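Local coordinates for protein type C neurotoxin (Clostridium botulinum, PDB 3PME) that probably anchors a botulinum neurotoxin of the C/D mosaic serotype to nerve-cell membranes, as its receptor-binding domain, by recognising gangliosides and perhaps phosphatidylethanolamine, at residues A[269-274]-A[295-300]; A[302-307]-A[329-334]; A[224-229]-A[404-409]. One frame throughout, in Å; residues are numbered along the deposited sequence.

Interaction 1. Residues A[269-274]-A[295-300]. With SO4 (sulfate ion), chain C.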
loop_
_atom_site.group_PDB
_atom_site.type_symbol
_atom_site.label_atom_id
_atom_site.label_comp_id
_atom_site.label_asym_id
_atom_site.label_seq_id
_atom_site.Cartn_x
_atom_site.Cartn_y
_atom_site.Cartn_z
ATOM N N THR A 269 2.354 18.120 1.983
ATOM C CA THR A 269 1.811 19.419 2.378
ATOM C C THR A 269 2.728 20.121 3.399
ATOM O O THR A 269 3.817 20.563 3.040
ATOM C CB THR A 269 0.368 19.276 2.908
ATOM O OG1 THR A 269 0.353 18.353 4.005
ATOM C CG2 THR A 269 -0.567 18.753 1.791
ATOM N N LYS A 270 2.295 20.210 4.655
ATOM C CA LYS A 270 3.059 20.891 5.706
ATOM C C LYS A 270 2.955 20.153 7.038
ATOM O O LYS A 270 2.025 19.363 7.259
ATOM C CB LYS A 270 2.512 22.312 5.915
ATOM C CG LYS A 270 2.607 23.219 4.713
ATOM C CD LYS A 270 2.064 24.597 5.051
ATOM C CE LYS A 270 2.544 25.029 6.415
ATOM N NZ LYS A 270 2.562 26.515 6.549
ATOM N N ASN A 271 3.885 20.467 7.942
ATOM C CA ASN A 271 3.868 19.939 9.306
ATOM C C ASN A 271 3.753 18.415 9.408
ATOM O O ASN A 271 2.868 17.902 10.085
ATOM C CB ASN A 271 2.747 20.585 10.133
ATOM C CG ASN A 271 2.816 22.101 10.132
ATOM O OD1 ASN A 271 3.892 22.690 9.994
ATOM N ND2 ASN A 271 1.669 22.742 10.309
ATOM N N PRO A 272 4.668 17.686 8.775
ATOM C CA PRO A 272 4.650 16.241 8.979
ATOM C C PRO A 272 4.887 15.898 10.435
ATOM O O PRO A 272 5.558 16.648 11.166
ATOM C CB PRO A 272 5.812 15.746 8.107
ATOM C CG PRO A 272 6.741 16.928 8.034
ATOM C CD PRO A 272 5.832 18.126 7.988
ATOM N N ILE A 273 4.299 14.796 10.869
ATOM C CA ILE A 273 4.559 14.252 12.192
ATOM C C ILE A 273 5.550 13.086 12.131
ATOM O O ILE A 273 5.859 12.566 11.053
ATOM C CB ILE A 273 3.242 13.839 12.896
ATOM C CG1 ILE A 273 2.428 12.835 12.058
ATOM C CG2 ILE A 273 2.403 15.082 13.189
ATOM C CD1 ILE A 273 2.989 11.416 12.083
ATOM N N THR A 274 6.085 12.700 13.284
ATOM C CA THR A 274 6.772 11.423 13.406
ATOM C C THR A 274 6.100 10.635 14.523
ATOM O O THR A 274 5.441 11.203 15.387
ATOM C CB THR A 274 8.253 11.564 13.693
ATOM O OG1 THR A 274 8.418 12.283 14.919
ATOM C CG2 THR A 274 8.944 12.323 12.567
ATOM N N PHE A 295 2.818 10.862 19.100
ATOM C CA PHE A 295 3.040 11.632 17.879
ATOM C C PHE A 295 3.857 12.863 18.203
ATOM O O PHE A 295 3.504 13.602 19.125
ATOM C CB PHE A 295 1.700 12.088 17.279
ATOM C CG PHE A 295 0.794 10.961 16.880
ATOM C CD1 PHE A 295 0.946 10.331 15.655
ATOM C CD2 PHE A 295 -0.218 10.538 17.728
ATOM C CE1 PHE A 295 0.114 9.286 15.287
ATOM C CE2 PHE A 295 -1.066 9.492 17.366
ATOM C CZ PHE A 295 -0.905 8.872 16.136
ATOM N N HIS A 296 4.950 13.079 17.476
ATOM C CA HIS A 296 5.719 14.312 17.628
ATOM C C HIS A 296 5.550 15.193 16.403
ATOM O O HIS A 296 5.283 14.706 15.303
ATOM C CB HIS A 296 7.202 14.022 17.861
ATOM C CG HIS A 296 7.507 13.553 19.250
ATOM N ND1 HIS A 296 8.770 13.628 19.799
ATOM C CD2 HIS A 296 6.707 13.039 20.212
ATOM C CE1 HIS A 296 8.740 13.148 21.028
ATOM N NE2 HIS A 296 7.502 12.789 21.310
ATOM N N MET A 297 5.680 16.496 16.593
ATOM C CA MET A 297 5.676 17.437 15.482
ATOM C C MET A 297 6.739 18.494 15.743
ATOM O O MET A 297 6.761 19.097 16.814
ATOM C CB MET A 297 4.316 18.116 15.310
ATOM C CG MET A 297 4.271 19.062 14.105
ATOM S SD MET A 297 2.767 20.064 13.980
ATOM C CE MET A 297 1.581 18.842 13.397
ATOM N N LEU A 298 7.628 18.686 14.777
ATOM C CA LEU A 298 8.583 19.793 14.812
ATOM C C LEU A 298 7.855 20.965 14.172
ATOM O O LEU A 298 7.415 20.892 13.004
ATOM C CB LEU A 298 9.836 19.435 14.022
ATOM C CG LEU A 298 10.967 20.471 14.007
ATOM C CD1 LEU A 298 11.424 20.853 15.419
ATOM C CD2 LEU A 298 12.127 19.914 13.197
ATOM N N TYR A 299 7.670 22.024 14.949
ATOM C CA TYR A 299 6.910 23.185 14.504
ATOM C C TYR A 299 7.619 24.463 14.950
ATOM O O TYR A 299 7.882 24.636 16.136
ATOM C CB TYR A 299 5.491 23.136 15.084
ATOM C CG TYR A 299 4.641 24.295 14.646
ATOM C CD1 TYR A 299 3.958 24.258 13.436
ATOM C CD2 TYR A 299 4.514 25.428 15.447
ATOM C CE1 TYR A 299 3.184 25.326 13.024
ATOM C CE2 TYR A 299 3.749 26.495 15.044
ATOM C CZ TYR A 299 3.088 26.441 13.835
ATOM O OH TYR A 299 2.319 27.510 13.439
ATOM N N ASP A 300 7.914 25.338 13.990
ATOM C CA ASP A 300 8.636 26.588 14.254
ATOM C C ASP A 300 9.869 26.335 15.125
ATOM O O ASP A 300 10.100 27.018 16.131
ATOM C CB ASP A 300 7.713 27.620 14.902
ATOM C CG ASP A 300 8.252 29.033 14.782
ATOM O OD1 ASP A 300 9.164 29.253 13.956
ATOM O OD2 ASP A 300 7.765 29.914 15.516
HETATM S S SO4 C . 0.791 26.764 9.923
HETATM O O1 SO4 C . -0.413 26.793 9.090
HETATM O O2 SO4 C . 1.287 25.408 10.079
HETATM O O3 SO4 C . 1.820 27.575 9.279
HETATM O O4 SO4 C . 0.487 27.313 11.245
HETATM O O HOH W 1 6.480 22.367 10.765
HETATM O O HOH W 2 7.808 16.600 12.697
HETATM O O HOH W 3 6.633 19.219 11.037
#
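Asn271 occupies the bend that leads into the strand of Ile273 and Thr274, and its side chain runs across toward the strand carrying Tyr299. CG stands beside the backbone N, anti to the carbonyl carbon (chi1 -55°). CB rests on the thioether end of Met297, 3.9 Å from its CE. Beyond CG the amide crosses the Tyr299 ring obliquely, the two planes 70° apart, and OD1 comes up to the ring edge, 3.8 Å from Tyr299 CD1. A water lies within bonding distance of OD1 and Leu298 O. At the tip, ND2 gives a short, nearly straight bond to sulfate O2 (2.7 Å) and another to Ile249 O, so two acceptors hold the amide nitrogen. The sulfate, probably from the crystallisation liquor, also takes the hydroxyl of Tyr299 (OH to O4, 2.9 Å), the bent chain of Lys270 through NZ (3.0 Å to O3) and the hydroxyl of Tyr248; the lysine charge probably favours the anion here.

Farther along, the strands close up. Thr274 and His296 form an antiparallel hydrogen-bonded pair: Thr274 N reaches His296 O from above the carbonyl plane (3.0 Å), whereas His296 N meets Thr274 O in plane (2.9 Å). On the Met297 face, the extended Met297 chain turns at chi3 (-75°) and brings CE to 3.9 Å from Ile273 CG2, the two side chains crossing at about a right angle; Ile273 CD1 continues to the edge of the Phe295 ring. Where the backbones splay apart, one water links Pro272 O to Leu298 N, and another lies within bonding distance of Pro272 O and Leu298 O. This antiparallel strand pair, open at its Asn271 end, is part of the beta-trefoil of the C-terminal receptor-binding region.

Interaction 2. Residues A[302-307]-A[329-334]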
loop_
_atom_site.group_PDB
_atom_site.type_symbol
_atom_site.label_atom_id
_atom_site.label_comp_id
_atom_site.label_asym_id
_atom_site.label_seq_id
_atom_site.Cartn_x
_atom_site.Cartn_y
_atom_site.Cartn_z
ATOM N N ARG A 302 10.621 23.997 17.214
ATOM C CA ARG A 302 10.499 23.332 18.508
ATOM C C ARG A 302 9.767 22.017 18.325
ATOM O O ARG A 302 8.811 21.938 17.551
ATOM C CB ARG A 302 9.773 24.205 19.532
ATOM C CG ARG A 302 9.513 23.490 20.844
ATOM C CD ARG A 302 9.167 24.456 21.980
ATOM N NE ARG A 302 10.322 25.262 22.356
ATOM C CZ ARG A 302 11.314 24.840 23.138
ATOM N NH1 ARG A 302 11.314 23.607 23.642
ATOM N NH2 ARG A 302 12.318 25.662 23.410
ATOM N N GLU A 303 10.223 20.996 19.040
ATOM C CA GLU A 303 9.599 19.674 19.005
ATOM C C GLU A 303 8.478 19.582 20.041
ATOM O O GLU A 303 8.671 19.900 21.214
ATOM C CB GLU A 303 10.649 18.591 19.272
ATOM C CG GLU A 303 10.120 17.171 19.092
ATOM C CD GLU A 303 11.207 16.112 19.188
ATOM O OE1 GLU A 303 12.290 16.390 19.758
ATOM O OE2 GLU A 303 10.979 14.990 18.673
ATOM N N TYR A 304 7.299 19.144 19.605
ATOM C CA TYR A 304 6.166 19.000 20.499
ATOM C C TYR A 304 5.645 17.581 20.424
ATOM O O TYR A 304 5.872 16.893 19.430
ATOM C CB TYR A 304 5.018 19.914 20.061
ATOM C CG TYR A 304 5.341 21.386 20.108
ATOM C CD1 TYR A 304 5.086 22.128 21.259
ATOM C CD2 TYR A 304 5.908 22.026 19.008
ATOM C CE1 TYR A 304 5.379 23.488 21.313
ATOM C CE2 TYR A 304 6.211 23.381 19.051
ATOM C CZ TYR A 304 5.936 24.102 20.206
ATOM O OH TYR A 304 6.231 25.446 20.247
ATOM N N MET A 305 4.941 17.145 21.464
ATOM C CA MET A 305 4.158 15.919 21.364
ATOM C C MET A 305 2.669 16.255 21.355
ATOM O O MET A 305 2.249 17.241 21.953
ATOM C CB MET A 305 4.486 14.939 22.495
ATOM C CG MET A 305 4.072 15.406 23.864
ATOM S SD MET A 305 4.504 14.177 25.121
ATOM C CE MET A 305 3.571 12.776 24.541
ATOM N N ILE A 306 1.880 15.465 20.632
ATOM C CA ILE A 306 0.448 15.663 20.604
ATOM C C ILE A 306 -0.189 15.037 21.833
ATOM O O ILE A 306 0.102 13.888 22.182
ATOM C CB ILE A 306 -0.175 15.052 19.328
ATOM C CG1 ILE A 306 0.391 15.753 18.087
ATOM C CG2 ILE A 306 -1.693 15.158 19.377
ATOM C CD1 ILE A 306 -0.140 15.190 16.758
ATOM N N ILE A 307 -1.061 15.790 22.490
ATOM C CA ILE A 307 -1.794 15.254 23.628
ATOM C C ILE A 307 -3.279 15.484 23.460
ATOM O O ILE A 307 -3.687 16.359 22.709
ATOM C CB ILE A 307 -1.342 15.889 24.957
ATOM C CG1 ILE A 307 -1.599 17.402 24.956
ATOM C CG2 ILE A 307 0.130 15.573 25.208
ATOM C CD1 ILE A 307 -1.525 18.052 26.351
ATOM N N LEU A 329 -7.214 18.097 20.396
ATOM C CA LEU A 329 -5.822 17.683 20.536
ATOM C C LEU A 329 -4.963 18.933 20.628
ATOM O O LEU A 329 -5.278 19.962 20.027
ATOM C CB LEU A 329 -5.412 16.839 19.335
ATOM C CG LEU A 329 -6.270 15.606 19.082
ATOM C CD1 LEU A 329 -5.674 14.869 17.903
ATOM C CD2 LEU A 329 -6.315 14.709 20.315
ATOM N N LYS A 330 -3.869 18.851 21.382
ATOM C CA LYS A 330 -3.013 20.012 21.593
ATOM C C LYS A 330 -1.563 19.608 21.445
ATOM O O LYS A 330 -1.247 18.425 21.439
ATOM C CB LYS A 330 -3.229 20.582 23.004
ATOM C CG LYS A 330 -4.686 20.893 23.321
ATOM C CD LYS A 330 -4.903 21.181 24.794
ATOM C CE LYS A 330 -4.213 22.458 25.216
ATOM N NZ LYS A 330 -4.460 22.748 26.659
ATOM N N LEU A 331 -0.692 20.607 21.327
ATOM C CA LEU A 331 0.753 20.391 21.334
ATOM C C LEU A 331 1.308 20.651 22.735
ATOM O O LEU A 331 0.919 21.621 23.398
ATOM C CB LEU A 331 1.439 21.326 20.332
ATOM C CG LEU A 331 1.099 21.097 18.854
ATOM C CD1 LEU A 331 1.887 22.015 17.929
ATOM C CD2 LEU A 331 1.346 19.643 18.504
ATOM N N GLN A 332 2.226 19.793 23.165
ATOM C CA GLN A 332 2.903 19.936 24.458
ATOM C C GLN A 332 4.415 19.949 24.244
ATOM O O GLN A 332 4.960 19.082 23.561
ATOM C CB GLN A 332 2.515 18.775 25.386
ATOM C CG GLN A 332 3.348 18.688 26.663
ATOM C CD GLN A 332 2.786 17.677 27.638
ATOM O OE1 GLN A 332 1.634 17.785 28.077
ATOM N NE2 GLN A 332 3.585 16.673 27.973
ATOM N N SER A 333 5.113 20.917 24.845
ATOM C CA SER A 333 6.559 21.022 24.619
ATOM C C SER A 333 7.372 20.155 25.576
ATOM O O SER A 333 8.518 19.811 25.278
ATOM C CB SER A 333 7.018 22.481 24.690
ATOM O OG SER A 333 6.709 23.010 25.954
ATOM N N ASN A 334 6.775 19.791 26.711
ATOM C CA ASN A 334 7.363 18.800 27.611
ATOM C C ASN A 334 7.262 17.411 26.998
ATOM O O ASN A 334 6.166 16.855 26.860
ATOM C CB ASN A 334 6.659 18.811 28.969
ATOM C CG ASN A 334 7.040 20.005 29.811
ATOM O OD1 ASN A 334 8.064 20.648 29.573
ATOM N ND2 ASN A 334 6.221 20.306 30.813
HETATM O O HOH W 4 10.099 20.865 23.253
#
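Leu331 rises as a bump between two side chains of the facing strand. Its CB leans on the Tyr304 ring, 3.8 Å from CD1, with CD1 of the leucine over one ring face, while its other methyl, CD2, lies 4.0 Å from Ile306 CG1. The tyrosine crosses the leucine at about a right angle, its CE1 ends beside Ser333 CB (3.9 Å), and Arg302 CG lies over the opposite face, offset toward the rim, so that the ring is sandwiched. Ile306 CG2 in turn nestles against Leu329 CB.

On the opposite face of the pair, Gln332 stretches out alongside Met305, and Ile307, its CG1 tucked between the backbone N and C (chi1 62°), lays CD1 crosswise at 3.6 Å from Gln332 OE1. Gln332 NE2 is kept in place by an almost straight, in-plane bond to Asn334 O (2.8 Å).

Between the two faces run four in-plane backbone bonds, two each in the pairs Met305–Gln332 and Ile307–Lys330. At the fraying end a water replaces direct pairing, held by Arg302 NH1, Glu303 O and Ser333 O. Regular antiparallel bonding thus fixes the register, with an apolar face on Leu331 and Ile306 and a mixed one on Met305, Gln332, Ile307 and Lys330.

Interaction 3. Residues A[224-229]-A[404-409]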
loop_
_atom_site.group_PDB
_atom_site.type_symbol
_atom_site.label_atom_id
_atom_site.label_comp_id
_atom_site.label_asym_id
_atom_site.label_seq_id
_atom_site.Cartn_x
_atom_site.Cartn_y
_atom_site.Cartn_z
ATOM N N LYS A 224 0.201 0.082 7.791
ATOM C CA LYS A 224 0.753 0.533 6.514
ATOM C C LYS A 224 0.719 2.043 6.337
ATOM O O LYS A 224 -0.134 2.730 6.899
ATOM C CB LYS A 224 -0.021 -0.096 5.352
ATOM C CG LYS A 224 -0.141 -1.603 5.441
ATOM C CD LYS A 224 1.214 -2.280 5.561
ATOM C CE LYS A 224 1.065 -3.790 5.310
ATOM N NZ LYS A 224 0.057 -4.400 6.238
ATOM N N ASP A 225 1.657 2.561 5.554
ATOM C CA ASP A 225 1.549 3.947 5.105
ATOM C C ASP A 225 0.585 4.040 3.917
ATOM O O ASP A 225 -0.010 3.033 3.490
ATOM C CB ASP A 225 2.931 4.597 4.836
ATOM C CG ASP A 225 3.636 4.058 3.587
ATOM O OD1 ASP A 225 3.007 3.384 2.737
ATOM O OD2 ASP A 225 4.847 4.329 3.438
ATOM N N TYR A 226 0.425 5.248 3.393
ATOM C CA TYR A 226 -0.525 5.557 2.334
ATOM C C TYR A 226 -0.313 4.682 1.106
ATOM O O TYR A 226 -1.273 4.330 0.409
ATOM C CB TYR A 226 -0.347 7.033 1.970
ATOM C CG TYR A 226 -1.256 7.556 0.893
ATOM C CD1 TYR A 226 -2.570 7.908 1.178
ATOM C CD2 TYR A 226 -0.796 7.714 -0.408
ATOM C CE1 TYR A 226 -3.412 8.388 0.189
ATOM C CE2 TYR A 226 -1.619 8.214 -1.391
ATOM C CZ TYR A 226 -2.927 8.539 -1.092
ATOM O OH TYR A 226 -3.756 9.013 -2.083
ATOM N N TRP A 227 0.937 4.331 0.840
ATOM C CA TRP A 227 1.301 3.576 -0.362
ATOM C C TRP A 227 1.213 2.068 -0.158
ATOM O O TRP A 227 1.440 1.304 -1.096
ATOM C CB TRP A 227 2.754 3.900 -0.738
ATOM C CG TRP A 227 3.038 5.364 -0.692
ATOM C CD1 TRP A 227 3.803 6.026 0.232
ATOM C CD2 TRP A 227 2.539 6.357 -1.589
ATOM N NE1 TRP A 227 3.812 7.371 -0.045
ATOM C CE2 TRP A 227 3.048 7.602 -1.160
ATOM C CE3 TRP A 227 1.700 6.315 -2.710
ATOM C CZ2 TRP A 227 2.750 8.791 -1.822
ATOM C CZ3 TRP A 227 1.409 7.498 -3.372
ATOM C CH2 TRP A 227 1.933 8.722 -2.921
ATOM N N GLY A 228 0.928 1.632 1.063
ATOM C CA GLY A 228 0.975 0.213 1.389
ATOM C C GLY A 228 2.314 -0.334 1.879
ATOM O O GLY A 228 2.477 -1.542 2.042
ATOM N N ASN A 229 3.279 0.553 2.111
ATOM C CA ASN A 229 4.557 0.171 2.713
ATOM C C ASN A 229 4.364 0.005 4.223
ATOM O O ASN A 229 3.448 0.592 4.803
ATOM C CB ASN A 229 5.605 1.277 2.539
ATOM C CG ASN A 229 5.777 1.731 1.105
ATOM O OD1 ASN A 229 5.851 0.922 0.181
ATOM N ND2 ASN A 229 5.872 3.048 0.914
ATOM N N LYS A 404 -4.598 7.949 7.538
ATOM C CA LYS A 404 -3.532 7.495 6.649
ATOM C C LYS A 404 -2.297 8.347 6.884
ATOM O O LYS A 404 -2.386 9.456 7.429
ATOM C CB LYS A 404 -3.953 7.560 5.180
ATOM C CG LYS A 404 -5.095 6.623 4.813
ATOM C CD LYS A 404 -5.361 6.723 3.318
ATOM C CE LYS A 404 -6.288 5.624 2.836
ATOM N NZ LYS A 404 -6.376 5.609 1.355
ATOM N N PHE A 405 -1.154 7.805 6.489
ATOM C CA PHE A 405 0.132 8.428 6.765
ATOM C C PHE A 405 0.935 8.478 5.477
ATOM O O PHE A 405 1.382 7.442 4.958
ATOM C CB PHE A 405 0.862 7.640 7.850
ATOM C CG PHE A 405 0.150 7.657 9.174
ATOM C CD1 PHE A 405 0.389 8.669 10.081
ATOM C CD2 PHE A 405 -0.775 6.671 9.500
ATOM C CE1 PHE A 405 -0.280 8.707 11.301
ATOM C CE2 PHE A 405 -1.448 6.703 10.713
ATOM C CZ PHE A 405 -1.192 7.720 11.620
ATOM N N ILE A 406 1.122 9.686 4.950
ATOM C CA ILE A 406 1.774 9.802 3.652
ATOM C C ILE A 406 3.256 10.048 3.814
ATOM O O ILE A 406 3.657 11.111 4.273
ATOM C CB ILE A 406 1.170 10.928 2.803
ATOM C CG1 ILE A 406 -0.344 10.746 2.664
ATOM C CG2 ILE A 406 1.833 10.950 1.430
ATOM C CD1 ILE A 406 -1.008 11.910 1.943
ATOM N N SER A 407 4.065 9.065 3.439
ATOM C CA SER A 407 5.514 9.226 3.429
ATOM C C SER A 407 5.966 9.831 2.098
ATOM O O SER A 407 5.292 9.678 1.062
ATOM C CB SER A 407 6.175 7.869 3.618
ATOM O OG SER A 407 5.673 6.960 2.627
ATOM N N ARG A 408 7.111 10.506 2.114
ATOM C CA ARG A 408 7.744 10.906 0.869
ATOM C C ARG A 408 8.381 9.665 0.271
ATOM O O ARG A 408 9.381 9.150 0.765
ATOM C CB ARG A 408 8.764 12.019 1.110
ATOM C CG ARG A 408 8.087 13.279 1.631
ATOM C CD ARG A 408 9.028 14.468 1.613
ATOM N NE ARG A 408 9.253 14.956 0.255
ATOM C CZ ARG A 408 8.793 16.115 -0.208
ATOM N NH1 ARG A 408 8.085 16.914 0.580
ATOM N NH2 ARG A 408 9.050 16.477 -1.457
ATOM N N ASP A 409 7.746 9.155 -0.774
ATOM C CA ASP A 409 8.116 7.873 -1.355
ATOM C C ASP A 409 8.725 8.134 -2.734
ATOM O O ASP A 409 8.267 9.015 -3.451
ATOM C CB ASP A 409 6.845 7.007 -1.458
ATOM C CG ASP A 409 7.115 5.619 -2.019
ATOM O OD1 ASP A 409 7.289 4.654 -1.233
ATOM O OD2 ASP A 409 7.152 5.504 -3.246
HETATM O O HOH W 5 -1.660 4.943 5.939
HETATM O O HOH W 6 -4.036 4.462 0.407
#
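Hydrogen bonds converge first on the carboxylate of Asp225, its CG flanked by both backbone neighbours of CA (chi1 71°). OD1 takes the backbone N of Trp227, closing an Asx turn over the type I turn from Asp225 to Gly228, and also that of Asn229. OD2 receives Asn229 ND2 on its syn lone pair (3.0 Å) and, from above the carboxylate plane, the hydroxyl of Ser407 (OG to OD2, 2.9 Å). Three more bonds cross: Tyr226 N to Phe405 O (2.9 Å), Trp227 NE1 to Ser407 O in the indole plane (3.0 Å), and Asn229 ND2 to Asp409 OD1 (3.0 Å). Waters bridge Lys224 O to Phe405 N and Tyr226 O to Lys404 NZ.

Ring packing comes next. Asp409 CB makes a CH-pi contact over the five-membered ring of Trp227, 3.7 Å from its centroid; Tyr226 CD2 covers the other face. Ile406 lies alongside Tyr226, its CG1 3.8 Å from Tyr226 CG, and turns CG2 to Trp227 CZ2.

The turn is wedged where the concanavalin-like N-terminal half meets the trefoil C-terminal half: Trp140 of the former holds Asn229 OD1, and Asp409 OD2 bonds Gly411 N and forms a salt bridge with Lys76 of strand 68-77, which probably offsets part of any repulsion between the carboxylates of Asp409 and Asp225. Strand 403-406 itself pairs with strand 238-241.

In the fold
From the N terminus, the 224-229 turn comes first, but its partner, 404-409, arrives only near the end of the chain, so interaction 3 closes a long loop that encloses the other two contacts. Inside it, interaction 1 closes a loop of 20 residues, and interaction 2, following in series, one of 21 between 302-307 and 329-334. Strands 292-299 and 302-308 are neighbours in one sheet, where the backbones of Met297 and Tyr304 bond and the side chains of His296 and Glu303 meet. Phe405 packs against Phe295 and Ile273, joining interactions 1 and 3, the latter set where the trefoil meets the lectin-like N-terminal half; interaction 2 lies about 8 Å from interaction 3 at the nearest atoms.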